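PDB 3OFT: cytochrome P450 from Novosphingobium aromaticivorans, which belongs to the cytochrome P450 family as CYP101C1 and holds protoporphyrin IX containing iron within a largely helical fold. Local coordinates for residues V288-A293 and T297-D302; E59-A64 and V281-N286; L39-S42 and H48-A51; L303-S308 and G381-A386. All blocks are in the same frame, centred on the assembly; numbering follows the deposited sequence.

Contact 1. Residues V288-A293 and T297-D302; sequences VADVDA and TIRKGD
Val-291 and Ile-298 are the hydrogen-bonded pair of a two-stranded antiparallel beta hairpin on the periphery of this P450 fold, formed by strands 291-293 and 296-298. The pairing is mutual: Val-291 N donates to Ile-298 O at 2.9 Å, and Ile-298 N returns the bond to Val-291 O at 2.8 Å. One step further, Asp-292 and Thr-297 make a non-hydrogen-bonded pair linked through their side chains instead. Thr-297 OG1 donates to Asp-292 OD1 at 2.7 Å, meeting the carboxylate from above its plane rather than within it.

Past the strand ends the hairpin is extended by Asp-290, whose carboxylate takes over from the backbone. Its first torsion (chi1 -66°) sets CG beside the backbone N, and from there OD1 accepts the amide of Lys-300 at 3.0 Å. The bond runs nearly along the C-O axis and is almost straight, 165° at the hydrogen. A water donates to Asp-290 OD2 and accepts a weak bond from Arg-299 NE, a loose second link across the surface. The Lys-300 side chain lies along the backbone of Val-288 and Ala-289, with CG 3.5 Å from Ala-289 CA, while its ammonium NZ stays 4.8 Å from Asp-290 OD1, too far for contact. Arg-299 to Asp-302 then form a type II turn with Gly-301 at its third position.

The polar face of Asp-292 and Thr-297 is the outer one. On the other face Val-291 and Ile-298, together with Ala-293, pack on Leu-60 of helix 54-62; Leu-39 of strand 39-42 covers Ala-293 and Ile-298, and Leu-67 of strand 67-68 meets Val-291.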
# COMPACT_ATOMS: atom_id res chain seq x y z
N VAL A 288 -20.33 3.78 -12.43
CA VAL A 288 -21.21 2.97 -13.33
C VAL A 288 -22.73 3.23 -13.15
O VAL A 288 -23.58 2.66 -13.90
CB VAL A 288 -20.91 1.45 -13.23
CG1 VAL A 288 -19.51 1.13 -13.81
CG2 VAL A 288 -21.06 0.98 -11.79
N ALA A 289 -23.06 4.07 -12.17
CA ALA A 289 -24.40 4.63 -11.93
C ALA A 289 -24.15 6.03 -11.40
O ALA A 289 -23.09 6.28 -10.85
CB ALA A 289 -25.17 3.81 -10.89
N ASP A 290 -25.11 6.95 -11.53
CA ASP A 290 -24.95 8.29 -10.93
C ASP A 290 -24.91 8.16 -9.40
O ASP A 290 -25.59 7.27 -8.83
CB ASP A 290 -26.09 9.24 -11.31
CG ASP A 290 -26.13 9.57 -12.82
OD1 ASP A 290 -25.16 9.32 -13.57
OD2 ASP A 290 -27.16 10.13 -13.25
N VAL A 291 -24.12 9.01 -8.75
CA VAL A 291 -23.96 8.95 -7.29
C VAL A 291 -24.01 10.36 -6.74
O VAL A 291 -23.14 11.18 -7.03
CB VAL A 291 -22.57 8.33 -6.83
CG1 VAL A 291 -22.38 8.45 -5.29
CG2 VAL A 291 -22.43 6.90 -7.28
N ASP A 292 -25.02 10.64 -5.92
CA ASP A 292 -25.07 11.91 -5.23
C ASP A 292 -24.18 11.84 -4.01
O ASP A 292 -24.25 10.85 -3.26
CB ASP A 292 -26.48 12.20 -4.75
CG ASP A 292 -27.41 12.63 -5.88
OD1 ASP A 292 -26.97 12.68 -7.06
OD2 ASP A 292 -28.60 12.91 -5.58
N ALA A 293 -23.41 12.91 -3.80
CA ALA A 293 -22.42 12.98 -2.74
C ALA A 293 -22.07 14.44 -2.46
O ALA A 293 -21.78 15.22 -3.39
CB ALA A 293 -21.17 12.22 -3.16
N THR A 297 -23.49 15.56 -7.99
CA THR A 297 -23.75 14.26 -8.58
C THR A 297 -22.55 13.86 -9.41
O THR A 297 -22.19 14.52 -10.41
CB THR A 297 -24.97 14.26 -9.52
OG1 THR A 297 -26.13 14.65 -8.78
CG2 THR A 297 -25.22 12.86 -10.14
N ILE A 298 -21.94 12.76 -9.00
CA ILE A 298 -20.94 12.11 -9.83
C ILE A 298 -21.73 11.37 -10.90
O ILE A 298 -22.59 10.56 -10.59
CB ILE A 298 -20.08 11.14 -8.97
CG1 ILE A 298 -19.32 11.93 -7.90
CG2 ILE A 298 -19.14 10.34 -9.89
CD1 ILE A 298 -18.74 11.10 -6.77
N ARG A 299 -21.48 11.65 -12.17
CA ARG A 299 -22.22 11.00 -13.28
C ARG A 299 -21.53 9.75 -13.77
O ARG A 299 -20.29 9.69 -13.76
CB ARG A 299 -22.32 11.97 -14.47
CG ARG A 299 -23.16 13.23 -14.16
CD ARG A 299 -23.42 14.06 -15.43
NE ARG A 299 -24.31 13.35 -16.35
CZ ARG A 299 -24.54 13.71 -17.61
NH1 ARG A 299 -23.96 14.78 -18.13
NH2 ARG A 299 -25.38 12.98 -18.36
N LYS A 300 -22.32 8.80 -14.27
CA LYS A 300 -21.78 7.61 -14.94
C LYS A 300 -20.65 7.97 -15.89
O LYS A 300 -20.81 8.83 -16.77
CB LYS A 300 -22.85 6.87 -15.81
CG LYS A 300 -23.79 5.96 -15.07
CD LYS A 300 -25.02 5.62 -15.97
CE LYS A 300 -25.91 6.85 -16.14
NZ LYS A 300 -27.16 6.56 -16.90
N GLY A 301 -19.52 7.28 -15.73
CA GLY A 301 -18.34 7.54 -16.54
C GLY A 301 -17.34 8.49 -15.94
O GLY A 301 -16.21 8.54 -16.43
N ASP A 302 -17.73 9.28 -14.95
CA ASP A 302 -16.79 10.15 -14.25
C ASP A 302 -15.83 9.28 -13.45
O ASP A 302 -16.24 8.24 -12.91
CB ASP A 302 -17.48 11.06 -13.22
CG ASP A 302 -18.24 12.24 -13.85
OD1 ASP A 302 -18.85 13.00 -13.07
OD2 ASP A 302 -18.23 12.40 -15.09
O HOH W 1 -25.31 10.29 -15.90
O HOH W 2 -26.86 12.58 -14.58

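Contact 2. Residues E59-A64 and V281-N286; sequences ELWGDA and VAVSRN. With HEM (protoporphyrin IX containing Fe), chain D; HX2 ((2R,5R)-hexane-2,5-diol), chain E.
Trp-61 and Arg-285 converge on one haem propionate and form part of the haem pocket of this P450, the first from the end of helix 54-62 and the second from strand 282-287 of the mixed sheet. The two side chains cross at about a right angle, with the indole and guanidinium planes 79° apart, and both point N-H groups at the same carboxylate. Arg-285 meets it with the edge of its guanidinium: NH2 donates to HEM O2A at 2.8 Å and NH1 to HEM O1A at 2.9 Å, a two-pronged grip. Trp-61 NE1 adds a third bond, to HEM O2A at 2.9 Å, so that this oxygen is held from both residues. Such a set of donors would be expected to stabilise the negative charge of the propionate.

Val-283 packs on one face of the indole. Its CG2 sits over the six-membered ring, 3.7 Å from the centroid and 18° off the ring normal, a CH-pi contact, while CG1 approaches HEM O1A. The guanidinium is itself held by its surroundings. NH1 also donates to Ser-284 O, NE to one water, and NH2 to a second water that bonds to Trp-61 O, tying the arginine to the end of the helix. The bend at chi2 (-67°) lets the long chain turn toward the propionate. His-343 and Arg-98 also hydrogen-bond to the haem.

Just before the strand begins, Val-281 CG2 packs 3.8 Å from the haem methyl CMB. At the iron itself a water lies 2.4 Å from HEM FE and 2.8 Å from O2 of (2R,5R)-hexane-2,5-diol.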
# COMPACT_ATOMS: atom_id res chain seq x y z
N GLU A 59 -17.42 7.06 2.51
CA GLU A 59 -18.67 6.63 1.88
C GLU A 59 -18.47 6.15 0.43
O GLU A 59 -19.00 5.12 0.02
CB GLU A 59 -19.78 7.69 1.97
CG GLU A 59 -19.67 8.86 0.97
CD GLU A 59 -20.90 9.75 0.93
OE1 GLU A 59 -20.80 10.85 0.34
OE2 GLU A 59 -21.96 9.36 1.49
N LEU A 60 -17.72 6.91 -0.35
CA LEU A 60 -17.55 6.53 -1.76
C LEU A 60 -16.68 5.29 -1.95
O LEU A 60 -16.91 4.48 -2.85
CB LEU A 60 -16.88 7.70 -2.46
CG LEU A 60 -17.74 8.79 -3.12
CD1 LEU A 60 -19.26 8.82 -2.88
CD2 LEU A 60 -16.98 10.17 -3.35
N TRP A 61 -15.69 5.10 -1.08
CA TRP A 61 -14.78 3.95 -1.16
C TRP A 61 -15.56 2.66 -0.94
O TRP A 61 -15.26 1.62 -1.54
CB TRP A 61 -13.69 4.09 -0.10
CG TRP A 61 -12.41 3.31 -0.37
CD1 TRP A 61 -12.27 2.00 -0.72
CD2 TRP A 61 -11.09 3.83 -0.22
NE1 TRP A 61 -10.91 1.68 -0.83
CE2 TRP A 61 -10.18 2.79 -0.52
CE3 TRP A 61 -10.59 5.08 0.14
CZ2 TRP A 61 -8.78 2.97 -0.48
CZ3 TRP A 61 -9.20 5.27 0.19
CH2 TRP A 61 -8.32 4.21 -0.12
N GLY A 62 -16.56 2.74 -0.07
CA GLY A 62 -17.34 1.57 0.27
C GLY A 62 -18.48 1.26 -0.70
O GLY A 62 -19.09 0.19 -0.62
N ASP A 63 -18.79 2.20 -1.59
CA ASP A 63 -19.88 2.02 -2.57
C ASP A 63 -19.35 1.22 -3.76
O ASP A 63 -19.16 1.76 -4.85
CB ASP A 63 -20.44 3.38 -3.02
CG ASP A 63 -21.78 3.27 -3.79
OD1 ASP A 63 -22.15 2.15 -4.22
OD2 ASP A 63 -22.43 4.34 -3.98
N ALA A 64 -19.16 -0.08 -3.57
CA ALA A 64 -18.60 -0.90 -4.65
C ALA A 64 -19.62 -1.13 -5.75
O ALA A 64 -19.24 -1.47 -6.87
CB ALA A 64 -18.07 -2.29 -4.13
N VAL A 281 -1.96 5.53 0.77
CA VAL A 281 -2.58 4.89 -0.38
C VAL A 281 -3.81 5.67 -0.86
O VAL A 281 -4.64 6.09 -0.05
CB VAL A 281 -2.85 3.34 -0.18
CG1 VAL A 281 -3.47 2.78 -1.45
CG2 VAL A 281 -1.49 2.58 0.08
N ALA A 282 -3.89 5.93 -2.17
CA ALA A 282 -5.11 6.50 -2.78
C ALA A 282 -5.55 5.60 -3.91
O ALA A 282 -4.69 4.94 -4.54
CB ALA A 282 -4.87 7.96 -3.31
N VAL A 283 -6.87 5.54 -4.15
CA VAL A 283 -7.41 4.67 -5.19
C VAL A 283 -8.32 5.42 -6.14
O VAL A 283 -8.86 6.49 -5.81
CB VAL A 283 -8.19 3.46 -4.62
CG1 VAL A 283 -7.27 2.60 -3.73
CG2 VAL A 283 -9.50 3.93 -3.88
N SER A 284 -8.54 4.82 -7.31
CA SER A 284 -9.47 5.40 -8.31
C SER A 284 -10.73 4.56 -8.46
O SER A 284 -10.69 3.34 -8.23
CB SER A 284 -8.77 5.51 -9.67
OG SER A 284 -7.62 6.35 -9.61
N ARG A 285 -11.84 5.20 -8.83
CA ARG A 285 -13.05 4.44 -9.20
C ARG A 285 -13.65 5.08 -10.42
O ARG A 285 -13.44 6.27 -10.64
CB ARG A 285 -14.12 4.55 -8.08
CG ARG A 285 -13.70 3.95 -6.69
CD ARG A 285 -13.56 2.44 -6.83
NE ARG A 285 -13.41 1.79 -5.51
CZ ARG A 285 -12.28 1.27 -5.05
NH1 ARG A 285 -11.14 1.31 -5.75
NH2 ARG A 285 -12.30 0.66 -3.88
N ASN A 286 -14.45 4.33 -11.19
CA ASN A 286 -15.19 4.94 -12.28
C ASN A 286 -16.66 4.72 -11.99
O ASN A 286 -17.09 3.62 -11.64
CB ASN A 286 -14.77 4.35 -13.66
CG ASN A 286 -14.87 2.82 -13.72
OD1 ASN A 286 -14.13 2.09 -13.04
ND2 ASN A 286 -15.76 2.33 -14.57
CHA HEM D . -6.13 -4.03 -1.61
CHB HEM D . -3.37 -1.03 1.06
CHC HEM D . -0.23 -4.62 1.79
CHD HEM D . -2.39 -7.20 -1.64
C1A HEM D . -5.68 -2.94 -0.88
C2A HEM D . -6.41 -1.71 -0.71
C3A HEM D . -5.68 -0.87 0.02
C4A HEM D . -4.41 -1.53 0.31
CMA HEM D . -6.11 0.58 0.38
CAA HEM D . -7.85 -1.43 -1.24
CBA HEM D . -7.73 -1.01 -2.69
CGA HEM D . -9.07 -0.60 -3.28
O1A HEM D . -9.12 -0.36 -4.53
O2A HEM D . -10.12 -0.50 -2.57
C1B HEM D . -2.27 -1.74 1.52
C2B HEM D . -1.27 -1.25 2.44
C3B HEM D . -0.41 -2.27 2.63
C4B HEM D . -0.85 -3.40 1.84
CMB HEM D . -1.27 0.16 3.05
CAB HEM D . 0.87 -2.37 3.47
CBB HEM D . 1.38 -1.34 4.16
C1C HEM D . -0.49 -5.66 0.95
C2C HEM D . 0.20 -6.94 0.90
C3C HEM D . -0.41 -7.64 -0.10
C4C HEM D . -1.52 -6.87 -0.60
CMC HEM D . 1.42 -7.34 1.79
CAC HEM D . -0.15 -9.07 -0.63
CBC HEM D . 1.05 -9.63 -0.62
C1D HEM D . -3.58 -6.62 -1.92
C2D HEM D . -4.55 -7.15 -2.86
C3D HEM D . -5.72 -6.19 -2.81
C4D HEM D . -5.36 -5.14 -1.89
CMD HEM D . -4.43 -8.48 -3.70
CAD HEM D . -7.02 -6.35 -3.64
CBD HEM D . -8.08 -6.89 -2.67
CGD HEM D . -9.41 -6.87 -3.44
O1D HEM D . -9.54 -6.19 -4.48
O2D HEM D . -10.38 -7.48 -2.99
NA HEM D . -4.46 -2.81 -0.22
NB HEM D . -1.99 -3.06 1.23
NC HEM D . -1.55 -5.68 0.06
ND HEM D . -4.08 -5.43 -1.39
FE HEM D . -3.06 -4.27 -0.02
C1 HX2 E . -3.43 1.54 -8.06
O1 HX2 E . -4.16 3.51 -6.82
C2 HX2 E . -3.34 2.33 -6.75
O2 HX2 E . -2.02 -1.57 -4.01
C3 HX2 E . -3.63 1.50 -5.50
C4 HX2 E . -2.76 0.24 -5.40
C5 HX2 E . -2.73 -0.33 -3.97
C6 HX2 E . -4.16 -0.60 -3.47
O HOH W 3 -16.13 2.21 -4.41
O HOH W 4 -15.12 -0.43 -3.57
O HOH W 5 -1.89 -3.40 -1.91

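Contact 3. Residues L39-S42 and H48-A51; sequences LVWS and HWIA
Trp-41 and Trp-49 form the apolar centre, a T-shaped pair in which the edge of Trp-41 is directed at the face of Trp-49. The six-membered ring of Trp-41 and the five-membered ring of Trp-49 have centroids 4.9 Å apart and planes at 82°. Trp-41 reaches this place with CG anti to its backbone N (chi1 173°), which also lays one face of its indole over the backbone of His-48. Leu-39 extends the same face of the sheet: its CG is 3.8 Å from Trp-49 CE3, and its CD1 is 3.9 Å from Ala-51 CA.

On the reverse face Val-40 CG2 meets Ile-50 CB at 3.9 Å, and Ile-50 CD1 lies the same 3.9 Å from Ser-42 CB. Between the two faces run the backbone bonds. Val-40 and Ile-50 exchange a pair, with Ile-50 N to Val-40 O at 2.8 Å, and Ser-42 and His-48 exchange another, with Ser-42 N to His-48 O at 2.8 Å.

At the polar margin, Ser-42 OG is hydrogen-bonded to Phe-14 O, and Trp-49 NE1 to Asp-302 OD1, an atom whose position is less certain. Strand 11-12 flanks 39-42, and strand 303-307 flanks 48-51. The four residue pairs in unbroken antiparallel register, with a five-residue connection, are those of a beta hairpin set within the mixed sheet of the P450 fold.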
# COMPACT_ATOMS: atom_id res chain seq x y z
N LEU A 39 -15.80 17.58 -1.89
CA LEU A 39 -15.72 16.85 -3.18
C LEU A 39 -15.42 17.88 -4.24
O LEU A 39 -16.23 18.81 -4.43
CB LEU A 39 -17.02 16.09 -3.46
CG LEU A 39 -17.15 15.08 -4.60
CD1 LEU A 39 -16.00 14.08 -4.64
CD2 LEU A 39 -18.49 14.32 -4.46
N VAL A 40 -14.23 17.80 -4.84
CA VAL A 40 -13.73 18.81 -5.80
C VAL A 40 -13.49 18.15 -7.16
O VAL A 40 -13.33 16.92 -7.24
CB VAL A 40 -12.44 19.56 -5.28
CG1 VAL A 40 -12.77 20.45 -4.08
CG2 VAL A 40 -11.29 18.61 -4.91
N TRP A 41 -13.49 18.94 -8.23
CA TRP A 41 -13.22 18.43 -9.57
C TRP A 41 -11.90 19.00 -9.97
O TRP A 41 -11.78 20.21 -10.09
CB TRP A 41 -14.26 18.94 -10.57
CG TRP A 41 -13.95 18.58 -12.00
CD1 TRP A 41 -13.33 19.37 -12.94
CD2 TRP A 41 -14.26 17.34 -12.66
NE1 TRP A 41 -13.24 18.69 -14.15
CE2 TRP A 41 -13.81 17.45 -14.00
CE3 TRP A 41 -14.91 16.17 -12.24
CZ2 TRP A 41 -13.97 16.42 -14.92
CZ3 TRP A 41 -15.07 15.14 -13.18
CH2 TRP A 41 -14.60 15.28 -14.50
N SER A 42 -10.88 18.16 -10.20
CA SER A 42 -9.59 18.67 -10.64
C SER A 42 -9.59 18.66 -12.15
O SER A 42 -10.06 17.71 -12.77
CB SER A 42 -8.41 17.83 -10.12
OG SER A 42 -7.20 18.25 -10.73
N HIS A 48 -11.19 14.90 -13.22
CA HIS A 48 -11.70 13.85 -12.31
C HIS A 48 -12.08 14.43 -10.94
O HIS A 48 -11.52 15.45 -10.52
CB HIS A 48 -10.65 12.72 -12.17
CG HIS A 48 -9.44 13.10 -11.37
ND1 HIS A 48 -8.26 13.52 -11.94
CD2 HIS A 48 -9.24 13.09 -10.04
CE1 HIS A 48 -7.37 13.77 -10.98
NE2 HIS A 48 -7.96 13.55 -9.82
N TRP A 49 -12.97 13.74 -10.23
CA TRP A 49 -13.29 14.14 -8.88
C TRP A 49 -12.21 13.72 -7.90
O TRP A 49 -11.49 12.73 -8.12
CB TRP A 49 -14.62 13.53 -8.41
CG TRP A 49 -15.87 13.91 -9.22
CD1 TRP A 49 -16.46 13.18 -10.22
CD2 TRP A 49 -16.66 15.09 -9.06
NE1 TRP A 49 -17.58 13.85 -10.69
CE2 TRP A 49 -17.71 15.03 -10.00
CE3 TRP A 49 -16.57 16.22 -8.23
CZ2 TRP A 49 -18.70 16.02 -10.09
CZ3 TRP A 49 -17.55 17.23 -8.34
CH2 TRP A 49 -18.59 17.12 -9.28
N ILE A 50 -12.11 14.47 -6.82
CA ILE A 50 -11.28 14.07 -5.68
C ILE A 50 -12.13 14.17 -4.40
O ILE A 50 -12.72 15.24 -4.11
CB ILE A 50 -10.00 14.94 -5.49
CG1 ILE A 50 -9.07 14.91 -6.70
CG2 ILE A 50 -9.28 14.50 -4.21
CD1 ILE A 50 -7.95 16.02 -6.73
N ALA A 51 -12.20 13.08 -3.64
CA ALA A 51 -12.93 13.14 -2.37
C ALA A 51 -12.00 13.84 -1.36
O ALA A 51 -10.86 13.44 -1.23
CB ALA A 51 -13.31 11.76 -1.91

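Contact 4. Residues L303-S308 and G381-A386; sequences LVYLPS and GGNVGA. With HX2 ((2R,5R)-hexane-2,5-diol), chain E.
Tyr-305 and Asn-383 are brought together by their first torsions: the tyrosine swings its ring to the side away from its own amide nitrogen (chi1 -162°), which carries the phenol across to the loop 381-386, and the asparagine turns CG beside its own N, offering the amide oxygen in return. Tyr-305 OH donates to Asn-383 OD1 at 2.7 Å. The geometry is that of a well-directed bond: the donor lies in the carbonyl plane on a lone pair, with a C=O...donor angle of 133°. OD1 in turn sits at the edge of the phenol ring, close to its plane and 3.4 Å from CE2. The amide and ring planes are nevertheless 47° apart, so the two groups meet through an oxygen and a hydroxyl and do not stack. The hydroxyl also lies against the loop backbone, 3.3 Å from Asn-383 CA.

The contact borders the pocket that holds (2R,5R)-hexane-2,5-diol. Asn-383 CB is 3.2 Å from the ligand's O1, whereas ND2 stays 3.8 Å from it; the ligand's O1 gives its hydrogen bond to Ala-282 O instead. Because OD1 is held by the tyrosine, the orientation of the asparagine beside the ligand is probably set from the strand behind it.

Strand 303-307 lies between strands 48-51 and 282-287, and Tyr-305 packs on Ala-282 and Ser-284 of the latter. The loop joins strand 378-380 to strand 386-394; Asn-383 shares a backbone bond with Ala-282, and Val-384 rests on Asp-237 and Ala-241 of the long helix 221-252.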
# COMPACT_ATOMS: atom_id res chain seq x y z
N LEU A 303 -14.57 9.72 -13.36
CA LEU A 303 -13.59 9.11 -12.42
C LEU A 303 -13.57 9.84 -11.08
O LEU A 303 -13.77 11.06 -11.03
CB LEU A 303 -12.19 9.11 -13.02
CG LEU A 303 -11.66 7.96 -13.91
CD1 LEU A 303 -12.73 7.10 -14.55
CD2 LEU A 303 -10.58 8.44 -14.89
N VAL A 304 -13.32 9.08 -10.01
CA VAL A 304 -13.28 9.59 -8.64
C VAL A 304 -11.99 9.10 -7.97
O VAL A 304 -11.67 7.90 -8.05
CB VAL A 304 -14.47 9.05 -7.80
CG1 VAL A 304 -14.47 9.73 -6.43
CG2 VAL A 304 -15.81 9.24 -8.56
N TYR A 305 -11.24 10.01 -7.36
CA TYR A 305 -9.98 9.65 -6.69
C TYR A 305 -10.19 9.76 -5.18
O TYR A 305 -10.74 10.78 -4.70
CB TYR A 305 -8.87 10.59 -7.13
CG TYR A 305 -7.46 10.10 -6.88
CD1 TYR A 305 -6.67 10.69 -5.90
CD2 TYR A 305 -6.94 9.02 -7.60
CE1 TYR A 305 -5.37 10.25 -5.68
CE2 TYR A 305 -5.64 8.56 -7.38
CZ TYR A 305 -4.88 9.19 -6.41
OH TYR A 305 -3.59 8.77 -6.19
N LEU A 306 -9.75 8.74 -4.45
CA LEU A 306 -10.03 8.60 -3.03
C LEU A 306 -8.74 8.45 -2.23
O LEU A 306 -8.15 7.37 -2.23
CB LEU A 306 -10.90 7.35 -2.79
CG LEU A 306 -12.18 7.23 -3.60
CD1 LEU A 306 -12.87 5.92 -3.27
CD2 LEU A 306 -13.13 8.42 -3.32
N PRO A 307 -8.32 9.51 -1.51
CA PRO A 307 -7.13 9.44 -0.71
C PRO A 307 -7.42 9.00 0.71
O PRO A 307 -8.12 9.68 1.44
CB PRO A 307 -6.61 10.87 -0.74
CG PRO A 307 -7.85 11.71 -0.86
CD PRO A 307 -8.84 10.88 -1.63
N SER A 308 -6.85 7.88 1.13
CA SER A 308 -7.08 7.40 2.51
C SER A 308 -6.64 8.41 3.58
O SER A 308 -7.29 8.47 4.63
CB SER A 308 -6.44 6.04 2.76
OG SER A 308 -5.03 6.13 2.60
N GLY A 381 4.47 11.84 -4.14
CA GLY A 381 3.02 11.62 -4.12
C GLY A 381 2.67 10.47 -5.04
O GLY A 381 3.33 9.45 -5.01
N GLY A 382 1.65 10.61 -5.88
CA GLY A 382 1.16 9.44 -6.67
C GLY A 382 0.19 8.57 -5.87
O GLY A 382 -0.22 8.95 -4.77
N ASN A 383 -0.15 7.38 -6.39
CA ASN A 383 -1.14 6.53 -5.76
C ASN A 383 -0.64 5.92 -4.46
O ASN A 383 -1.44 5.65 -3.60
CB ASN A 383 -1.59 5.42 -6.70
CG ASN A 383 -2.09 5.97 -8.04
OD1 ASN A 383 -2.73 7.04 -8.09
ND2 ASN A 383 -1.71 5.30 -9.14
N VAL A 384 0.67 5.72 -4.32
CA VAL A 384 1.23 5.23 -3.04
C VAL A 384 2.35 6.19 -2.66
O VAL A 384 3.48 6.08 -3.16
CB VAL A 384 1.81 3.79 -3.17
CG1 VAL A 384 2.41 3.33 -1.82
CG2 VAL A 384 0.74 2.80 -3.65
N GLY A 385 2.03 7.17 -1.82
CA GLY A 385 2.98 8.17 -1.35
C GLY A 385 4.04 7.54 -0.47
O GLY A 385 3.80 6.51 0.18
N ALA A 386 5.24 8.10 -0.49
CA ALA A 386 6.37 7.47 0.18
C ALA A 386 7.53 8.44 0.40
O ALA A 386 7.65 9.45 -0.33
CB ALA A 386 6.85 6.19 -0.60
C1 HX2 E . -3.43 1.54 -8.06
O1 HX2 E . -4.16 3.51 -6.82
C2 HX2 E . -3.34 2.33 -6.75
O2 HX2 E . -2.02 -1.57 -4.01
C3 HX2 E . -3.63 1.50 -5.50
C4 HX2 E . -2.76 0.24 -5.40
C5 HX2 E . -2.73 -0.33 -3.97
C6 HX2 E . -4.16 -0.60 -3.47

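How the contacts relate
Contacts 2 and 3 are buried, contact 4 is partly so, and contact 1 is a partly buried hairpin near the surface, with half of its touching residues exposed. Contacts 2, 3 and 4 draw on one mixed sheet, in which strand 303-307 separates 48-51 from 282-287; contact 1 belongs to a separate two-stranded sheet, and Leu-60 of segment 59-64 packs against both contact 1 and contact 3. Chemistry follows position. Contacts 1 and 3 rest on backbone pairing, supplemented by carboxylates and water at the surface and by indole packing inside. In contacts 2 and 4 the segments pair no backbone with each other: a guanidinium and an indole N-H hold the haem propionate in one, and a single phenol-amide bond borders the diol in the other.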